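SusD/RagB family nutrient-binding outer membrane lipoprotein (PDB 4F7A) probably binds glycans, apparently mucin O-glycans, at the outer membrane as a SusD-like lipoprotein that serves nutrient uptake. Local coordinates at residues 355-360 / 409-414; 99-104 / 112-117. All blocks are in the same frame, centred on the assembly; numbering follows the deposited sequence.

Contact 1. Residues 355-360 / 409-414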
ATOM      1  N   SER A 355     -18.222  15.641   8.467  1.00 15.13           N
ATOM      2  CA  SER A 355     -18.324  15.907   7.054  1.00 14.74           C
ATOM      3  C   SER A 355     -17.067  15.478   6.335  1.00 14.01           C
ATOM      4  O   SER A 355     -15.990  15.316   6.942  1.00 13.71           O
ATOM      5  CB  SER A 355     -18.577  17.387   6.792  1.00 16.38           C
ATOM      6  OG  SER A 355     -17.426  18.169   7.061  1.00 15.22           O
ATOM      7  N   ALA A 356     -17.216  15.297   5.028  1.00 11.57           N
ATOM      8  CA  ALA A 356     -16.083  15.034   4.176  1.00 11.10           C
ATOM      9  C   ALA A 356     -15.019  16.127   4.340  1.00 11.22           C
ATOM     10  O   ALA A 356     -13.834  15.798   4.421  1.00 11.82           O
ATOM     11  CB  ALA A 356     -16.491  14.875   2.708  1.00 11.73           C
ATOM     12  N   LYS A 357     -15.420  17.403   4.401  1.00 12.29           N
ATOM     13  CA  LYS A 357     -14.418  18.482   4.504  0.50 12.77           C
ATOM     14  C   LYS A 357     -13.628  18.383   5.798  1.00 12.30           C
ATOM     15  O   LYS A 357     -12.392  18.474   5.773  1.00 13.72           O
ATOM     16  CB  LYS A 357     -15.041  19.876   4.383  0.50 13.70           C
ATOM     17  CG  LYS A 357     -14.001  20.988   4.209  0.50 11.54           C
ATOM     18  CD  LYS A 357     -14.635  22.352   4.004  0.50 19.89           C
ATOM     19  CE  LYS A 357     -13.586  23.470   3.932  0.50 16.06           C
ATOM     20  NZ  LYS A 357     -12.994  23.756   5.254  0.50 29.53           N
ATOM     21  N   GLN A 358     -14.319  18.181   6.906  1.00 12.78           N
ATOM     22  CA  GLN A 358     -13.695  18.106   8.207  1.00 13.29           C
ATOM     23  C   GLN A 358     -12.676  16.987   8.235  1.00 11.12           C
ATOM     24  O   GLN A 358     -11.598  17.167   8.768  1.00 12.00           O
ATOM     25  CB  GLN A 358     -14.725  17.825   9.317  1.00 15.75           C
ATOM     26  CG  GLN A 358     -15.606  19.008   9.669  1.00 23.17           C
ATOM     27  CD  GLN A 358     -16.763  18.645  10.634  1.00 29.14           C
ATOM     28  OE1 GLN A 358     -17.394  17.584  10.532  1.00 24.93           O
ATOM     29  NE2 GLN A 358     -17.052  19.558  11.555  1.00 30.53           N
ATOM     30  N   CYS A 359     -13.054  15.823   7.715  1.00 12.06           N
ATOM     31  CA  CYS A 359     -12.148  14.674   7.687  1.00 12.09           C
ATOM     32  C   CYS A 359     -10.954  14.887   6.738  1.00 12.97           C
ATOM     33  O   CYS A 359      -9.825  14.524   7.062  1.00 12.42           O
ATOM     34  CB  CYS A 359     -12.894  13.415   7.325  1.00 12.81           C
ATOM     35  SG  CYS A 359     -14.127  12.924   8.609  1.00 15.81           S
ATOM     36  N   TYR A 360     -11.223  15.460   5.566  1.00 10.33           N
ATOM     37  CA  TYR A 360     -10.182  15.793   4.600  1.00 10.75           C
ATOM     38  C   TYR A 360      -9.160  16.713   5.213  1.00 11.52           C
ATOM     39  O   TYR A 360      -7.971  16.462   5.114  1.00 10.35           O
ATOM     40  CB  TYR A 360     -10.789  16.479   3.381  1.00 12.69           C
ATOM     41  CG  TYR A 360      -9.823  17.028   2.372  1.00  8.17           C
ATOM     42  CD1 TYR A 360      -9.228  16.209   1.423  1.00 13.34           C
ATOM     43  CD2 TYR A 360      -9.497  18.381   2.362  1.00  9.44           C
ATOM     44  CE1 TYR A 360      -8.328  16.734   0.484  1.00 11.20           C
ATOM     45  CE2 TYR A 360      -8.596  18.909   1.442  1.00  9.36           C
ATOM     46  CZ  TYR A 360      -8.026  18.089   0.497  1.00 13.48           C
ATOM     47  OH  TYR A 360      -7.189  18.638  -0.442  1.00 14.68           O
ATOM     48  N   ASN A 409      -7.393  22.931  -2.032  1.00 13.55           N
ATOM     49  CA  ASN A 409      -8.535  23.525  -1.336  0.67 14.60           C
ATOM     50  C   ASN A 409      -9.826  22.735  -1.597  1.00 13.09           C
ATOM     51  O   ASN A 409     -10.309  22.611  -2.739  1.00 14.05           O
ATOM     52  CB  ASN A 409      -8.683  24.971  -1.751  0.67 14.26           C
ATOM     53  CG  ASN A 409      -9.683  25.718  -0.911  0.67 21.16           C
ATOM     54  OD1 ASN A 409     -10.465  25.116  -0.160  0.67 20.27           O
ATOM     55  ND2 ASN A 409      -9.662  27.042  -1.020  0.67 15.59           N
ATOM     56  N   PHE A 410     -10.367  22.169  -0.541  1.00 13.63           N
ATOM     57  CA  PHE A 410     -11.521  21.263  -0.676  1.00 13.33           C
ATOM     58  C   PHE A 410     -12.734  21.985  -1.260  1.00 15.94           C
ATOM     59  O   PHE A 410     -13.525  21.377  -2.014  1.00 16.75           O
ATOM     60  CB  PHE A 410     -11.860  20.624   0.675  1.00 12.13           C
ATOM     61  CG  PHE A 410     -12.754  19.399   0.564  1.00 13.09           C
ATOM     62  CD1 PHE A 410     -12.249  18.209   0.058  1.00 11.58           C
ATOM     63  CD2 PHE A 410     -14.086  19.442   0.941  1.00 15.18           C
ATOM     64  CE1 PHE A 410     -13.062  17.072  -0.060  1.00 12.49           C
ATOM     65  CE2 PHE A 410     -14.892  18.293   0.849  1.00 15.15           C
ATOM     66  CZ  PHE A 410     -14.354  17.114   0.345  1.00 13.34           C
ATOM     67  N   ASP A 411     -12.879  23.268  -0.909  1.00 16.74           N
ATOM     68  CA  ASP A 411     -13.993  24.092  -1.388  1.00 18.91           C
ATOM     69  C   ASP A 411     -13.963  24.378  -2.892  1.00 20.26           C
ATOM     70  O   ASP A 411     -14.985  24.744  -3.447  1.00 22.19           O
ATOM     71  CB  ASP A 411     -14.070  25.447  -0.652  1.00 18.45           C
ATOM     72  CG  ASP A 411     -14.407  25.314   0.815  1.00 26.40           C
ATOM     73  OD1 ASP A 411     -14.793  24.217   1.279  1.00 26.20           O
ATOM     74  OD2 ASP A 411     -14.271  26.336   1.511  1.00 30.33           O
ATOM     75  N   ASP A 412     -12.784  24.253  -3.513  0.50 18.01           N
ATOM     76  CA  ASP A 412     -12.621  24.413  -4.947  0.50 19.86           C
ATOM     77  C   ASP A 412     -12.942  23.131  -5.689  0.50 21.72           C
ATOM     78  O   ASP A 412     -12.167  22.772  -6.591  0.50 22.26           O
ATOM     79  CB  ASP A 412     -11.158  24.630  -5.321  0.50 20.82           C
ATOM     80  CG  ASP A 412     -10.572  25.879  -4.782  0.50 16.79           C
ATOM     81  OD1 ASP A 412     -11.297  26.720  -4.229  0.50 18.08           O
ATOM     82  OD2 ASP A 412      -9.339  26.002  -4.941  0.50 18.97           O
ATOM     83  N   ALA A 413     -13.921  22.355  -5.231  1.00 22.23           N
ATOM     84  CA  ALA A 413     -14.421  21.216  -6.035  1.00 22.01           C
ATOM     85  C   ALA A 413     -15.704  21.632  -6.745  1.00 28.54           C
ATOM     86  O   ALA A 413     -16.576  22.235  -6.105  1.00 29.75           O
ATOM     87  CB  ALA A 413     -14.673  20.051  -5.153  1.00 19.82           C
ATOM     88  N   VAL A 414     -15.792  21.344  -8.048  1.00 27.18           N
ATOM     89  CA  VAL A 414     -17.002  21.611  -8.833  1.00 28.98           C
ATOM     90  C   VAL A 414     -18.064  20.507  -8.684  1.00 24.62           C
ATOM     91  O   VAL A 414     -19.228  20.725  -8.988  1.00 22.81           O
ATOM     92  CB  VAL A 414     -16.691  21.846 -10.332  1.00 29.79           C
ATOM     93  CG1 VAL A 414     -15.698  23.007 -10.495  1.00 42.18           C
ATOM     94  CG2 VAL A 414     -16.157  20.614 -11.013  1.00 28.53           C
TER

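Contact 2. Residues 99-104 / 112-117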
ATOM      1  N   LYS A  99       0.281 -21.078  10.898  1.00 16.81           N
ATOM      2  CA  LYS A  99       0.733 -21.813  12.087  1.00 19.16           C
ATOM      3  C   LYS A  99       0.393 -21.049  13.366  1.00 16.92           C
ATOM      4  O   LYS A  99      -0.079 -21.629  14.342  1.00 18.99           O
ATOM      5  CB  LYS A  99       2.247 -22.081  12.047  1.00 20.09           C
ATOM      6  CG  LYS A  99       2.763 -22.906  13.225  1.00 24.35           C
ATOM      7  N   SER A 100       0.599 -19.741  13.355  1.00 18.48           N
ATOM      8  CA  SER A 100       0.339 -18.937  14.546  1.00 16.92           C
ATOM      9  C   SER A 100      -1.155 -18.953  14.876  1.00 17.15           C
ATOM     10  O   SER A 100      -1.536 -18.973  16.050  1.00 18.26           O
ATOM     11  CB  SER A 100       0.844 -17.499  14.366  1.00 18.12           C
ATOM     12  OG  SER A 100       0.706 -16.765  15.567  1.00 17.71           O
ATOM     13  N   THR A 101      -1.993 -18.939  13.843  1.00 17.61           N
ATOM     14  CA  THR A 101      -3.443 -19.113  14.034  1.00 17.95           C
ATOM     15  C   THR A 101      -3.769 -20.444  14.718  1.00 18.02           C
ATOM     16  O   THR A 101      -4.502 -20.489  15.716  1.00 17.35           O
ATOM     17  CB  THR A 101      -4.213 -19.003  12.706  1.00 17.07           C
ATOM     18  OG1 THR A 101      -3.834 -17.795  12.043  1.00 16.28           O
ATOM     19  CG2 THR A 101      -5.739 -18.979  12.958  1.00 18.75           C
ATOM     20  N   LEU A 102      -3.193 -21.523  14.209  1.00 19.71           N
ATOM     21  CA  LEU A 102      -3.501 -22.848  14.699  1.00 20.46           C
ATOM     22  C   LEU A 102      -3.094 -23.014  16.154  1.00 22.86           C
ATOM     23  O   LEU A 102      -3.812 -23.645  16.920  1.00 20.85           O
ATOM     24  CB  LEU A 102      -2.814 -23.929  13.863  1.00 22.55           C
ATOM     25  CG  LEU A 102      -3.268 -24.075  12.403  1.00 26.90           C
ATOM     26  CD1 LEU A 102      -2.519 -25.236  11.735  1.00 27.87           C
ATOM     27  CD2 LEU A 102      -4.796 -24.240  12.262  1.00 30.36           C
ATOM     28  N   ILE A 103      -1.948 -22.452  16.545  1.00 19.86           N
ATOM     29  CA  ILE A 103      -1.469 -22.671  17.904  1.00 20.85           C
ATOM     30  C   ILE A 103      -2.023 -21.694  18.920  1.00 20.33           C
ATOM     31  O   ILE A 103      -1.820 -21.883  20.099  1.00 21.72           O
ATOM     32  CB  ILE A 103       0.093 -22.764  18.014  1.00 22.57           C
ATOM     33  CG1 ILE A 103       0.783 -21.419  17.752  1.00 21.00           C
ATOM     34  CG2 ILE A 103       0.625 -23.885  17.095  1.00 24.21           C
ATOM     35  CD1 ILE A 103       2.310 -21.526  17.812  1.00 21.52           C
ATOM     36  N   THR A 104      -2.736 -20.659  18.488  1.00 21.05           N
ATOM     37  CA  THR A 104      -3.318 -19.717  19.451  1.00 20.45           C
ATOM     38  C   THR A 104      -4.848 -19.758  19.499  1.00 23.29           C
ATOM     39  O   THR A 104      -5.434 -19.396  20.526  1.00 22.71           O
ATOM     40  CB  THR A 104      -2.887 -18.271  19.186  1.00 21.26           C
ATOM     41  OG1 THR A 104      -3.311 -17.869  17.887  1.00 17.09           O
ATOM     42  CG2 THR A 104      -1.347 -18.105  19.314  1.00 18.94           C
ATOM     43  N   HIS A 112      -5.377 -12.738  23.098  1.00 16.19           N
ATOM     44  CA  HIS A 112      -4.723 -11.558  22.546  1.00 17.50           C
ATOM     45  C   HIS A 112      -3.756 -11.878  21.399  1.00 16.50           C
ATOM     46  O   HIS A 112      -3.747 -11.166  20.382  1.00 16.04           O
ATOM     47  CB  HIS A 112      -4.053 -10.701  23.638  1.00 16.49           C
ATOM     48  CG  HIS A 112      -2.998 -11.401  24.447  1.00 19.22           C
ATOM     49  ND1 HIS A 112      -3.049 -12.742  24.769  1.00 18.16           N
ATOM     50  CD2 HIS A 112      -1.901 -10.908  25.076  1.00 20.41           C
ATOM     51  CE1 HIS A 112      -2.013 -13.052  25.535  1.00 27.61           C
ATOM     52  NE2 HIS A 112      -1.295 -11.960  25.730  1.00 18.94           N
ATOM     53  N   PHE A 113      -2.959 -12.938  21.541  1.00 14.87           N
ATOM     54  CA  PHE A 113      -2.027 -13.335  20.462  1.00 15.35           C
ATOM     55  C   PHE A 113      -2.784 -13.861  19.249  1.00 15.00           C
ATOM     56  O   PHE A 113      -2.375 -13.666  18.107  1.00 15.45           O
ATOM     57  CB  PHE A 113      -1.066 -14.428  20.941  1.00 17.32           C
ATOM     58  CG  PHE A 113       0.131 -13.925  21.772  1.00 20.65           C
ATOM     59  CD1 PHE A 113       0.064 -12.753  22.533  1.00 19.02           C
ATOM     60  CD2 PHE A 113       1.289 -14.704  21.853  1.00 21.30           C
ATOM     61  CE1 PHE A 113       1.131 -12.353  23.316  1.00 19.13           C
ATOM     62  CE2 PHE A 113       2.379 -14.305  22.631  1.00 23.48           C
ATOM     63  CZ  PHE A 113       2.301 -13.126  23.364  1.00 22.58           C
ATOM     64  N   TYR A 114      -3.885 -14.564  19.511  1.00 16.06           N
ATOM     65  CA  TYR A 114      -4.810 -15.018  18.453  1.00 15.12           C
ATOM     66  C   TYR A 114      -5.367 -13.826  17.682  1.00 14.59           C
ATOM     67  O   TYR A 114      -5.250 -13.757  16.457  1.00 16.02           O
ATOM     68  CB  TYR A 114      -5.952 -15.832  19.070  1.00 15.67           C
ATOM     69  CG  TYR A 114      -7.046 -16.229  18.080  1.00 15.27           C
ATOM     70  CD1 TYR A 114      -6.743 -16.889  16.884  1.00 19.19           C
ATOM     71  CD2 TYR A 114      -8.379 -15.963  18.352  1.00 23.67           C
ATOM     72  CE1 TYR A 114      -7.773 -17.263  15.978  1.00 23.09           C
ATOM     73  CE2 TYR A 114      -9.393 -16.324  17.464  1.00 19.84           C
ATOM     74  CZ  TYR A 114      -9.083 -16.956  16.276  1.00 23.54           C
ATOM     75  OH  TYR A 114     -10.104 -17.322  15.418  1.00 22.15           O
ATOM     76  N   GLY A 115      -5.914 -12.853  18.396  1.00 15.08           N
ATOM     77  CA  GLY A 115      -6.389 -11.624  17.751  1.00 13.82           C
ATOM     78  C   GLY A 115      -5.335 -10.923  16.902  1.00 14.35           C
ATOM     79  O   GLY A 115      -5.577 -10.569  15.754  1.00 14.38           O
ATOM     80  N   ALA A 116      -4.155 -10.731  17.482  1.00 13.42           N
ATOM     81  CA  ALA A 116      -3.053 -10.087  16.777  1.00 13.22           C
ATOM     82  C   ALA A 116      -2.626 -10.863  15.519  1.00 13.30           C
ATOM     83  O   ALA A 116      -2.335 -10.269  14.491  1.00 14.30           O
ATOM     84  CB  ALA A 116      -1.843  -9.903  17.758  1.00 11.23           C
ATOM     85  N   THR A 117      -2.565 -12.179  15.618  1.00 12.77           N
ATOM     86  CA  THR A 117      -2.233 -13.028  14.491  1.00 15.02           C
ATOM     87  C   THR A 117      -3.188 -12.771  13.345  1.00 15.12           C
ATOM     88  O   THR A 117      -2.757 -12.599  12.209  1.00 13.15           O
ATOM     89  CB  THR A 117      -2.307 -14.527  14.840  1.00 16.21           C
ATOM     90  OG1 THR A 117      -1.286 -14.849  15.764  1.00 18.04           O
ATOM     91  CG2 THR A 117      -2.133 -15.396  13.580  1.00 16.38           C
TER

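Contact 1. Residues 355-360 / 409-414
F410 pushes its ring in between K357 and Y360 on the first turn of helix 356-371. It starts from the loop, with CG anti to its own backbone N (chi1 -163°). The apolar contacts carry most of the joint. CD1 of F410 lies over one face of the Y360 ring, toward the rim, and comes within 3.6 Å of Y360 CG. The two ring planes are inclined at 34°, an oblique pairing with centroids 4.8 Å apart. On the K357 flank, F410 CD2 meets K357 CB at 3.6 Å, and the lysine chain and the phenylalanine run alongside with opposed headings. At the far end of the ring, F410 CZ meets A356 CB at 3.9 Å.

The helix begins here with a capping box: S355 OG accepts from Q358 N, and Q358 OE1 accepts from S355 N. Across the contact, N409 to D412 form a type I turn; in the conformer described, N409 OD1 accepts from D411 N, an Asx turn, the donor standing above the carboxamide plane.

Charge adds less. In the conformer described, K357 NZ stays 4.4 Å from D411 OD1, beyond a salt bridge, and the ammonium pairs instead with E361. Y360 OH, likewise, hydrogen-bonds to P408 O, just ahead of the turn, while the side chains of F410 and Y360 touch Q419 and K422, respectively, of helix 416-431.

Contact 2. Residues 99-104 / 112-117
T117 holds OG1 anti to its carbonyl carbon (chi1 -67°), and S100 places OG anti to its backbone N (chi1 -174°), which brings the two hydroxyls together between the helices. S100 OG lies 2.8 Å from T117 OG1 and can donate to it, though this proton has another acceptor within reach. T117 OG1 itself donates to F113 O one turn back. That carbonyl takes the backbone N of T117 as well, the two donors arriving from opposite faces of its plane. The methyl of T117 serves the other flank, with CG2 packed 3.3 Å from T101 OG1, a hydroxyl that hydrogen-bonds to A97 O and K121 NZ. An alanine at T117 would probably leave S100 OG without this hydroxyl partner and open a gap beside T101 where the methyl had been.

T104 fills the end near the connecting loop. Its OG1 donates to S100 O at 2.8 Å, and the same oxygen sits 3.3 Å from Y114 CA and near the plane of the Y114 ring, at its edge. T101 CG2 meets that ring edge further out, 4.0 Å from CE1, while T104 CG2 rests on F113 CB.

The pair is an antiparallel helical hairpin, as in TPR-like folds: the short segments run at 155° with axes 9.0 Å apart. Helix 15-30 covers one flank, with Y21 against T104 and F113 and F25 against T117, and helix 151-174 meets Y114 through K164 and A168.

Contact 2 comes first along the chain, joining consecutive helices 84-104 and 111-132 across a short loop. Contact 1 follows more than two hundred residues later and ties the start of helix 356-371 to the loop that leads into helix 416-431. The two share no helix or strand. Their centres lie 41 Å apart, with nearest atoms about 26 Å from each other, and each centre is 24 Å from the centre of the chain. Both belong to the SusD/RagB region of this largely helical protein. One is a buried helix-helix interface and the other a partly buried helix-loop joint, so they are packing sites in separate regions of the one chain.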